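Local coordinates for protein CCMAN5 (Cellulosimicrobium cellulans, PDB 2XSG) that probably hydrolyses alpha-mannosidic linkages as a calcium-binding GH92 glycosidase, and enables mannose-6-phosphate modification of yeast-produced recombinant human lysosomal enzymes, at residues Q176-T179 with V185-S188; T213-T216 with R222-D225; E486-P491 with D546-D551. All coordinates share one frame; numbering follows the deposited sequence.

Contact 1 of 3, residues Q176-T179 with V185-S188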
ATOM      1  N   GLN A 176     -18.894   2.857 -26.501  1.00  5.95           N
ATOM      2  CA  GLN A 176     -19.155   2.740 -27.921  1.00  7.10           C
ATOM      3  C   GLN A 176     -19.111   1.251 -28.250  1.00  6.89           C
ATOM      4  O   GLN A 176     -18.170   0.551 -27.850  1.00  6.23           O
ATOM      5  CB  GLN A 176     -18.083   3.511 -28.695  1.00  8.08           C
ATOM      6  CG  GLN A 176     -18.241   3.504 -30.216  1.00 11.45           C
ATOM      7  CD  GLN A 176     -19.324   4.446 -30.675  1.00 12.62           C
ATOM      8  OE1 GLN A 176     -19.296   5.639 -30.369  1.00 16.87           O
ATOM      9  NE2 GLN A 176     -20.296   3.915 -31.394  1.00 14.62           N
ATOM     10  N   VAL A 177     -20.125   0.782 -28.972  1.00  6.86           N
ATOM     11  CA  VAL A 177     -20.219  -0.603 -29.419  1.00  8.23           C
ATOM     12  C   VAL A 177     -19.796  -0.801 -30.884  1.00  8.83           C
ATOM     13  O   VAL A 177     -20.186  -0.023 -31.751  1.00  8.73           O
ATOM     14  CB  VAL A 177     -21.677  -1.129 -29.255  1.00  8.01           C
ATOM     15  CG1 VAL A 177     -21.773  -2.575 -29.661  1.00  8.69           C
ATOM     16  CG2 VAL A 177     -22.120  -0.972 -27.828  1.00  8.74           C
ATOM     17  N   GLU A 178     -19.027  -1.863 -31.147  1.00 10.10           N
ATOM     18  CA  GLU A 178     -18.648  -2.285 -32.513  1.00 10.90           C
ATOM     19  C   GLU A 178     -18.925  -3.770 -32.667  1.00 10.71           C
ATOM     20  O   GLU A 178     -18.498  -4.564 -31.831  1.00 10.61           O
ATOM     21  CB  GLU A 178     -17.145  -2.094 -32.746  1.00 11.62           C
ATOM     22  CG  GLU A 178     -16.715  -0.713 -33.180  1.00 15.54           C
ATOM     23  CD  GLU A 178     -17.186  -0.412 -34.588  1.00 21.94           C
ATOM     24  OE1 GLU A 178     -16.761  -1.140 -35.526  1.00 24.70           O
ATOM     25  OE2 GLU A 178     -17.986   0.544 -34.754  1.00 23.09           O
ATOM     26  N   THR A 179     -19.617  -4.155 -33.739  1.00 10.00           N
ATOM     27  CA  THR A 179     -19.773  -5.565 -34.072  1.00  9.85           C
ATOM     28  C   THR A 179     -18.902  -5.851 -35.291  1.00  9.81           C
ATOM     29  O   THR A 179     -19.033  -5.187 -36.310  1.00 10.20           O
ATOM     30  CB  THR A 179     -21.245  -5.938 -34.363  1.00  9.25           C
ATOM     31  OG1 THR A 179     -22.049  -5.617 -33.225  1.00 10.26           O
ATOM     32  CG2 THR A 179     -21.371  -7.422 -34.673  1.00  8.05           C
ATOM     33  N   VAL A 185     -18.135  -8.669 -30.355  1.00  5.92           N
ATOM     34  CA  VAL A 185     -18.384  -7.276 -29.999  1.00  5.35           C
ATOM     35  C   VAL A 185     -17.189  -6.696 -29.256  1.00  5.19           C
ATOM     36  O   VAL A 185     -16.559  -7.370 -28.453  1.00  3.93           O
ATOM     37  CB  VAL A 185     -19.682  -7.105 -29.171  1.00  5.62           C
ATOM     38  CG1 VAL A 185     -19.879  -5.650 -28.738  1.00  5.48           C
ATOM     39  CG2 VAL A 185     -20.882  -7.544 -29.982  1.00  5.20           C
ATOM     40  N   GLU A 186     -16.869  -5.452 -29.593  1.00  5.25           N
ATOM     41  CA  GLU A 186     -15.851  -4.674 -28.909  1.00  5.35           C
ATOM     42  C   GLU A 186     -16.544  -3.430 -28.350  1.00  4.41           C
ATOM     43  O   GLU A 186     -17.320  -2.771 -29.071  1.00  4.30           O
ATOM     44  CB  GLU A 186     -14.705  -4.293 -29.856  1.00  5.38           C
ATOM     45  CG  GLU A 186     -13.477  -3.675 -29.160  1.00  7.78           C
ATOM     46  CD  GLU A 186     -13.456  -2.152 -29.209  1.00 10.01           C
ATOM     47  OE1 GLU A 186     -14.319  -1.577 -29.906  1.00 11.03           O
ATOM     48  OE2 GLU A 186     -12.575  -1.530 -28.554  1.00  9.18           O
ATOM     49  N   LEU A 187     -16.313  -3.180 -27.061  1.00  3.42           N
ATOM     50  CA  LEU A 187     -16.847  -2.040 -26.321  1.00  3.46           C
ATOM     51  C   LEU A 187     -15.677  -1.166 -25.902  1.00  2.95           C
ATOM     52  O   LEU A 187     -14.632  -1.682 -25.512  1.00  3.18           O
ATOM     53  CB  LEU A 187     -17.570  -2.508 -25.057  1.00  3.07           C
ATOM     54  CG  LEU A 187     -18.721  -3.517 -25.134  1.00  6.46           C
ATOM     55  CD1 LEU A 187     -19.269  -3.849 -23.742  1.00  5.97           C
ATOM     56  CD2 LEU A 187     -19.834  -2.990 -26.031  1.00  8.07           C
ATOM     57  N   SER A 188     -15.840   0.151 -25.977  1.00  2.81           N
ATOM     58  CA  SER A 188     -14.755   1.044 -25.574  1.00  2.87           C
ATOM     59  C   SER A 188     -15.267   2.400 -25.158  1.00  2.60           C
ATOM     60  O   SER A 188     -16.360   2.821 -25.578  1.00  2.37           O
ATOM     61  CB  SER A 188     -13.748   1.218 -26.722  1.00  2.38           C
ATOM     62  OG  SER A 188     -14.345   1.937 -27.788  1.00  4.19           O
TER
HETATM   63  O   HOH W   1     -15.938   0.240 -29.405  1.00  4.44           O

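Contact 2 of 3, residues T213-T216 with R222-D225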
ATOM      1  N   THR A 213     -24.910 -10.088 -29.395  1.00  6.18           N
ATOM      2  CA  THR A 213     -25.638  -8.878 -29.739  1.00  5.83           C
ATOM      3  C   THR A 213     -25.589  -7.981 -28.505  1.00  5.84           C
ATOM      4  O   THR A 213     -25.205  -8.421 -27.425  1.00  5.83           O
ATOM      5  CB  THR A 213     -27.109  -9.135 -30.165  1.00  6.30           C
ATOM      6  OG1 THR A 213     -27.796  -9.844 -29.127  1.00  5.76           O
ATOM      7  CG2 THR A 213     -27.180  -9.915 -31.507  1.00  6.46           C
ATOM      8  N   VAL A 214     -25.986  -6.731 -28.653  1.00  5.28           N
ATOM      9  CA  VAL A 214     -25.726  -5.767 -27.587  1.00  5.43           C
ATOM     10  C   VAL A 214     -26.745  -4.623 -27.538  1.00  5.29           C
ATOM     11  O   VAL A 214     -27.254  -4.163 -28.570  1.00  5.37           O
ATOM     12  CB  VAL A 214     -24.245  -5.261 -27.677  1.00  5.36           C
ATOM     13  CG1 VAL A 214     -23.959  -4.706 -29.052  1.00  6.94           C
ATOM     14  CG2 VAL A 214     -23.885  -4.268 -26.549  1.00  4.93           C
ATOM     15  N   GLN A 215     -27.075  -4.220 -26.317  1.00  5.12           N
ATOM     16  CA  GLN A 215     -27.888  -3.053 -26.054  1.00  5.10           C
ATOM     17  C   GLN A 215     -27.168  -2.196 -25.029  1.00  5.42           C
ATOM     18  O   GLN A 215     -26.380  -2.709 -24.219  1.00  5.70           O
ATOM     19  CB  GLN A 215     -29.243  -3.470 -25.513  1.00  5.14           C
ATOM     20  CG  GLN A 215     -30.112  -4.140 -26.566  1.00  6.52           C
ATOM     21  CD  GLN A 215     -31.527  -4.356 -26.090  1.00  8.64           C
ATOM     22  OE1 GLN A 215     -31.766  -4.986 -25.055  1.00  8.28           O
ATOM     23  NE2 GLN A 215     -32.486  -3.829 -26.849  1.00  8.04           N
ATOM     24  N   THR A 216     -27.425  -0.893 -25.062  1.00  4.56           N
ATOM     25  CA  THR A 216     -26.760   0.019 -24.139  1.00  4.16           C
ATOM     26  C   THR A 216     -27.784   0.784 -23.346  1.00  3.30           C
ATOM     27  O   THR A 216     -28.958   0.782 -23.698  1.00  3.33           O
ATOM     28  CB  THR A 216     -25.868   1.016 -24.876  1.00  3.44           C
ATOM     29  OG1 THR A 216     -26.680   1.827 -25.737  1.00  4.26           O
ATOM     30  CG2 THR A 216     -24.794   0.277 -25.690  1.00  3.74           C
ATOM     31  N   ARG A 222     -33.052   3.992 -20.069  1.00  6.64           N
ATOM     32  CA  ARG A 222     -33.608   3.242 -21.202  1.00  6.95           C
ATOM     33  C   ARG A 222     -32.578   2.280 -21.799  1.00  6.77           C
ATOM     34  O   ARG A 222     -31.429   2.656 -22.081  1.00  6.74           O
ATOM     35  CB  ARG A 222     -34.204   4.170 -22.267  1.00  6.37           C
ATOM     36  CG  ARG A 222     -35.510   4.797 -21.832  1.00  9.15           C
ATOM     37  CD  ARG A 222     -36.039   5.843 -22.799  1.00 12.78           C
ATOM     38  NE  ARG A 222     -36.831   5.275 -23.888  1.00 16.55           N
ATOM     39  CZ  ARG A 222     -36.411   5.206 -25.156  1.00 19.03           C
ATOM     40  NH1 ARG A 222     -35.212   5.668 -25.501  1.00 15.89           N
ATOM     41  NH2 ARG A 222     -37.201   4.689 -26.089  1.00 21.44           N
ATOM     42  N   LEU A 223     -32.983   1.025 -21.964  1.00  6.94           N
ATOM     43  CA  LEU A 223     -32.132   0.035 -22.607  1.00  6.51           C
ATOM     44  C   LEU A 223     -32.481  -0.015 -24.073  1.00  6.99           C
ATOM     45  O   LEU A 223     -33.587  -0.416 -24.433  1.00  6.36           O
ATOM     46  CB  LEU A 223     -32.321  -1.330 -21.971  1.00  6.32           C
ATOM     47  CG  LEU A 223     -31.405  -2.439 -22.486  1.00  6.32           C
ATOM     48  CD1 LEU A 223     -29.943  -2.142 -22.156  1.00  3.68           C
ATOM     49  CD2 LEU A 223     -31.852  -3.731 -21.840  1.00  6.14           C
ATOM     50  N   VAL A 224     -31.537   0.400 -24.915  1.00  7.06           N
ATOM     51  CA  VAL A 224     -31.823   0.671 -26.323  1.00  7.29           C
ATOM     52  C   VAL A 224     -30.840  -0.015 -27.264  1.00  7.68           C
ATOM     53  O   VAL A 224     -29.817  -0.560 -26.832  1.00  7.07           O
ATOM     54  CB  VAL A 224     -31.755   2.184 -26.618  1.00  7.68           C
ATOM     55  CG1 VAL A 224     -32.957   2.927 -25.989  1.00  7.17           C
ATOM     56  CG2 VAL A 224     -30.425   2.761 -26.119  1.00  7.57           C
ATOM     57  N   ASP A 225     -31.141   0.033 -28.557  1.00  7.90           N
ATOM     58  CA  ASP A 225     -30.259  -0.566 -29.547  1.00  8.47           C
ATOM     59  C   ASP A 225     -29.133   0.370 -29.979  1.00  8.32           C
ATOM     60  O   ASP A 225     -28.250  -0.045 -30.730  1.00  8.37           O
ATOM     61  CB  ASP A 225     -31.041  -1.048 -30.774  1.00  9.13           C
ATOM     62  CG  ASP A 225     -31.944  -2.241 -30.475  1.00  9.78           C
ATOM     63  OD1 ASP A 225     -31.621  -3.073 -29.591  1.00 10.16           O
ATOM     64  OD2 ASP A 225     -32.993  -2.343 -31.144  1.00  9.76           O
TER
HETATM   65  O   HOH W   2     -26.106  -1.883 -29.288  1.00 17.01           O

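Contact 3 of 3, residues E486-P491 with D546-D551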
ATOM      1  N   GLU A 486      18.195  23.903   8.904  1.00 10.70           N
ATOM      2  CA  GLU A 486      17.940  24.759  10.053  1.00 10.61           C
ATOM      3  C   GLU A 486      16.458  24.681  10.448  1.00  9.86           C
ATOM      4  O   GLU A 486      16.138  24.364  11.588  1.00  9.37           O
ATOM      5  CB  GLU A 486      18.356  26.216   9.775  1.00 10.95           C
ATOM      6  CG  GLU A 486      17.847  27.259  10.821  1.00 12.80           C
ATOM      7  CD  GLU A 486      18.377  27.039  12.251  1.00 16.31           C
ATOM      8  OE1 GLU A 486      19.453  26.434  12.436  1.00 16.55           O
ATOM      9  OE2 GLU A 486      17.718  27.506  13.208  1.00 19.20           O
ATOM     10  N   GLN A 487      15.566  24.951   9.495  1.00  9.17           N
ATOM     11  CA  GLN A 487      14.126  24.871   9.772  1.00  8.60           C
ATOM     12  C   GLN A 487      13.660  23.493  10.234  1.00  7.59           C
ATOM     13  O   GLN A 487      12.803  23.384  11.113  1.00  7.41           O
ATOM     14  CB  GLN A 487      13.312  25.394   8.589  1.00  8.42           C
ATOM     15  CG  GLN A 487      13.492  26.893   8.424  1.00  8.18           C
ATOM     16  CD  GLN A 487      12.491  27.520   7.487  1.00  9.83           C
ATOM     17  OE1 GLN A 487      11.391  26.988   7.270  1.00  9.31           O
ATOM     18  NE2 GLN A 487      12.862  28.663   6.918  1.00  7.55           N
ATOM     19  N   ALA A 488      14.268  22.449   9.678  1.00  7.06           N
ATOM     20  CA  ALA A 488      13.950  21.067  10.050  1.00  6.52           C
ATOM     21  C   ALA A 488      14.338  20.720  11.486  1.00  6.45           C
ATOM     22  O   ALA A 488      13.800  19.784  12.049  1.00  6.02           O
ATOM     23  CB  ALA A 488      14.598  20.082   9.085  1.00  6.51           C
ATOM     24  N   SER A 489      15.260  21.475  12.073  1.00  6.52           N
ATOM     25  CA  SER A 489      15.638  21.272  13.467  1.00  7.12           C
ATOM     26  C   SER A 489      14.591  21.857  14.434  1.00  7.32           C
ATOM     27  O   SER A 489      14.499  21.421  15.586  1.00  7.70           O
ATOM     28  CB  SER A 489      17.035  21.859  13.746  1.00  7.46           C
ATOM     29  OG  SER A 489      16.979  23.283  13.811  1.00  8.49           O
ATOM     30  N   TRP A 490      13.785  22.805  13.945  1.00  7.67           N
ATOM     31  CA  TRP A 490      12.861  23.590  14.796  1.00  7.33           C
ATOM     32  C   TRP A 490      11.810  22.779  15.597  1.00  7.02           C
ATOM     33  O   TRP A 490      11.606  23.041  16.801  1.00  6.23           O
ATOM     34  CB  TRP A 490      12.175  24.716  13.997  1.00  7.25           C
ATOM     35  CG  TRP A 490      13.071  25.869  13.498  1.00  8.09           C
ATOM     36  CD1 TRP A 490      14.373  26.135  13.856  1.00  7.43           C
ATOM     37  CD2 TRP A 490      12.690  26.922  12.587  1.00  6.01           C
ATOM     38  NE1 TRP A 490      14.819  27.255  13.199  1.00  6.54           N
ATOM     39  CE2 TRP A 490      13.808  27.760  12.425  1.00  6.72           C
ATOM     40  CE3 TRP A 490      11.513  27.225  11.891  1.00  5.55           C
ATOM     41  CZ2 TRP A 490      13.789  28.882  11.590  1.00  6.71           C
ATOM     42  CZ3 TRP A 490      11.489  28.326  11.071  1.00  7.02           C
ATOM     43  CH2 TRP A 490      12.620  29.151  10.925  1.00  8.13           C
ATOM     44  N   PRO A 491      11.129  21.801  14.945  1.00  6.98           N
ATOM     45  CA  PRO A 491      10.080  21.086  15.678  1.00  6.73           C
ATOM     46  C   PRO A 491      10.626  20.384  16.921  1.00  7.16           C
ATOM     47  O   PRO A 491      10.022  20.483  17.989  1.00  6.21           O
ATOM     48  CB  PRO A 491       9.569  20.061  14.669  1.00  6.93           C
ATOM     49  CG  PRO A 491       9.937  20.603  13.351  1.00  6.75           C
ATOM     50  CD  PRO A 491      11.190  21.386  13.534  1.00  6.18           C
ATOM     51  N   ASP A 546      10.228  12.946  13.942  1.00  4.47           N
ATOM     52  CA  ASP A 546      11.351  13.525  13.227  1.00  5.25           C
ATOM     53  C   ASP A 546      12.536  12.569  13.245  1.00  5.85           C
ATOM     54  O   ASP A 546      13.565  12.803  13.892  1.00  5.86           O
ATOM     55  CB  ASP A 546      11.637  14.953  13.738  1.00  5.78           C
ATOM     56  CG  ASP A 546      10.558  15.933  13.303  1.00  5.65           C
ATOM     57  OD1 ASP A 546       9.870  15.635  12.292  1.00  3.66           O
ATOM     58  OD2 ASP A 546      10.387  16.983  13.948  1.00  6.80           O
ATOM     59  N   ALA A 547      12.337  11.453  12.532  1.00  5.10           N
ATOM     60  CA  ALA A 547      13.217  10.301  12.605  1.00  5.51           C
ATOM     61  C   ALA A 547      14.586  10.503  11.945  1.00  5.63           C
ATOM     62  O   ALA A 547      15.444   9.614  12.016  1.00  6.32           O
ATOM     63  CB  ALA A 547      12.517   9.055  12.036  1.00  4.40           C
ATOM     64  N   TYR A 548      14.768  11.671  11.329  1.00  5.66           N
ATOM     65  CA  TYR A 548      16.032  12.103  10.733  1.00  6.10           C
ATOM     66  C   TYR A 548      16.978  12.732  11.761  1.00  6.03           C
ATOM     67  O   TYR A 548      18.090  13.148  11.414  1.00  5.82           O
ATOM     68  CB  TYR A 548      15.757  13.109   9.604  1.00  6.29           C
ATOM     69  CG  TYR A 548      14.943  14.312  10.056  1.00  7.56           C
ATOM     70  CD1 TYR A 548      15.560  15.499  10.428  1.00  7.57           C
ATOM     71  CD2 TYR A 548      13.550  14.243  10.124  1.00  7.77           C
ATOM     72  CE1 TYR A 548      14.812  16.588  10.867  1.00  7.20           C
ATOM     73  CE2 TYR A 548      12.805  15.307  10.552  1.00  8.06           C
ATOM     74  CZ  TYR A 548      13.434  16.484  10.911  1.00  8.39           C
ATOM     75  OH  TYR A 548      12.660  17.530  11.343  1.00  6.98           O
ATOM     76  N   ASP A 549      16.535  12.823  13.016  1.00  5.77           N
ATOM     77  CA  ASP A 549      17.364  13.414  14.074  1.00  6.22           C
ATOM     78  C   ASP A 549      17.036  12.933  15.492  1.00  5.97           C
ATOM     79  O   ASP A 549      16.650  13.722  16.379  1.00  6.14           O
ATOM     80  CB  ASP A 549      17.333  14.950  14.003  1.00  6.28           C
ATOM     81  CG  ASP A 549      18.681  15.570  14.358  1.00  7.51           C
ATOM     82  OD1 ASP A 549      19.466  14.931  15.095  1.00  8.14           O
ATOM     83  OD2 ASP A 549      18.948  16.698  13.907  1.00  7.19           O
ATOM     84  N   MET A 550      17.229  11.635  15.688  1.00  6.32           N
ATOM     85  CA  MET A 550      17.124  10.993  16.980  1.00  6.61           C
ATOM     86  C   MET A 550      18.113  11.578  17.969  1.00  6.88           C
ATOM     87  O   MET A 550      17.808  11.654  19.139  1.00  7.18           O
ATOM     88  CB  MET A 550      17.332   9.473  16.851  1.00  6.96           C
ATOM     89  CG  MET A 550      16.117   8.711  16.266  1.00  5.51           C
ATOM     90  SD  MET A 550      14.658   8.872  17.311  1.00  7.39           S
ATOM     91  CE  MET A 550      15.145   7.897  18.737  1.00  3.23           C
ATOM     92  N   ASP A 551      19.287  12.003  17.503  1.00  7.77           N
ATOM     93  CA  ASP A 551      20.278  12.565  18.420  1.00  8.26           C
ATOM     94  C   ASP A 551      19.760  13.850  19.051  1.00  7.87           C
ATOM     95  O   ASP A 551      19.823  14.011  20.269  1.00  7.53           O
ATOM     96  CB  ASP A 551      21.603  12.830  17.729  1.00  8.80           C
ATOM     97  CG  ASP A 551      22.727  13.120  18.727  1.00 12.24           C
ATOM     98  OD1 ASP A 551      22.925  14.303  19.086  1.00 17.21           O
ATOM     99  OD2 ASP A 551      23.395  12.159  19.169  1.00 16.55           O
TER

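Contact 1 of 3, residues Q176-T179 with V185-S188
Glu178 and Glu186 form a hydrogen-bonded antiparallel pair: Glu178 N donates a hydrogen bond to Glu186 O at 2.8 Å, and Glu186 N donates one back to Glu178 O at 2.9 Å, nearly straight at 168°. Gln176 and Ser188 repeat the pattern two residues along, the Gln176 N to Ser188 O bond being 2.7 Å. Between the bonded pairs the strands also meet through carbon: the CA hydrogen of Leu187 points at Gln176 O, 3.3 Å from the CA atom.

Val177, Leu187 and Val185 make the apolar face. With Val177 CG1 anti to the backbone N (chi1 -178°), the two methyls divide the work: CG2 lies alongside Leu187 CD2 at 3.5 Å, and CG1 meets Val185 CG1 at 3.7 Å. Branched and apolar residues suit a strand whose one face is buried. The two strands, 169-179 and 185-195, form a beta hairpin in the antiparallel sheet of the GH92 N-terminal domain, and this valine-leucine face packs on strands 212-217 and 235-240 of a second sheet, a sandwich-like arrangement.

On the other face a water links Gln176 O (2.7 Å from the water oxygen), the Ser188 hydroxyl and Glu186 OE1. Glu186 is buried, yet its carboxylate is well supplied: OE2 forms a salt bridge with Arg263 and a hydrogen bond with Thr205, so the second shell fixes the group that holds the water. Gln176 and Glu178, bent at chi2, turn their polar ends away from the partner strand, as suits exposed positions.

Contact 2 of 3, residues T213-T216 with R222-D225
Gln215 reaches across to Asp225, where its NE2 donates to OD1 at 3.0 Å with an N-H...O angle of 157°. The carboxylate oxygen lies close to the glutamine amide plane, but the amide nitrogen stands about 40° above the carboxylate plane, so the bond is well directed for its donor and less so for its acceptor. Gln215 CG sits opposite the carbonyl carbon and the chain then runs extended, which carries the amide out to Asp225. On the way, CB passes 3.2 Å from Val224 O, while OE1 rests on the isobutyl group of Leu223, 3.5 Å from CD2.

Leu223 crosses the glutamine at about a right angle. Its CG is turned opposite its own N (chi1 -176°), which brings CD1 over to Gln215 CB and to within 3.4 Å of Thr216 O. A leucine suits the place because its branched apolar end can rest against the aliphatic part of Gln215 and also touch Ile237 of strand 235-240, which pairs with the far side of strand 212-217.

Thr216 and Val224 are the paired residues, joined by two backbone bonds: Val224 N to Thr216 O at 2.9 Å and Thr216 N to Val224 O at 3.0 Å. Val224 CG2 lies 3.9 Å from Thr216 OG1, whose polar partners, Ala226 O and Gln229 NE2, lie beyond the hairpin ends. A water joins Val214 O, at 2.7 Å, more loosely to Asp225 O.

This is the short hairpin of strands 212-217 and 223-224, the latter a short, weakly bonded strand at the edge of its sheet. With a single bridge, the pairing of the backbones is brief, and the amide-carboxylate bond and the water extend the join past it.

Contact 3 of 3, residues E486-P491 with D546-D551
A type I turn, Asp546 to Asp549, leads into helix 550-556 of the GH92 catalytic domain, and its Tyr548 and Asp546 pack against helix 478-495. Tyr548 OH donates to Ala488 O at 2.6 Å, meeting it 18° off the carbonyl plane, with the carbonyl oxygen at the edge of the phenol ring. The ring also passes Ala488 CB, 3.9 Å from CE1; so small a residue lets the ring come this close to the helix. Tyr548 CG stands between the backbone N and carbonyl carbon (chi1 56°), which sends the ring across to the helix; Tyr466 of helix 455-474 meets the ring with its plane nearly parallel.

Asp546 OD2 comes within 3.3 Å of Pro491 CB, the two side chains crossing at about a right angle. Proline offers no N-H, and the helix is kinked here. Earlier in the helix, Glu486 O accepts from Ser489 N and from Ser489 OG, the latter at 2.6 Å.

Asp549, at the N-cap, bonds Ala552 N through OD1, anchoring the turn to its helix. The one short phenol bond thus ties a loop to a helix carbonyl in a buried place, satisfying the hydroxyl.

Contacts 1 and 2 are both hairpins of the N-terminal domain and touch face to face: Val177 packs on Val214 and Thr216, its CG2 lying 3.6 Å from Thr216 CG2. Contact 1 is the buried one, held by a regular ladder with aliphatic side chains on one face; contact 2, at the surface, has a single backbone bridge supplemented by one amide-carboxylate bond and a water. Contact 3 belongs to the catalytic domain on the opposite side of the chain's centre, about 57 Å from contact 1 and 62 Å from contact 2 between centres. Also buried, it joins loop to helix through one side-chain-to-backbone bond in place of strand pairing.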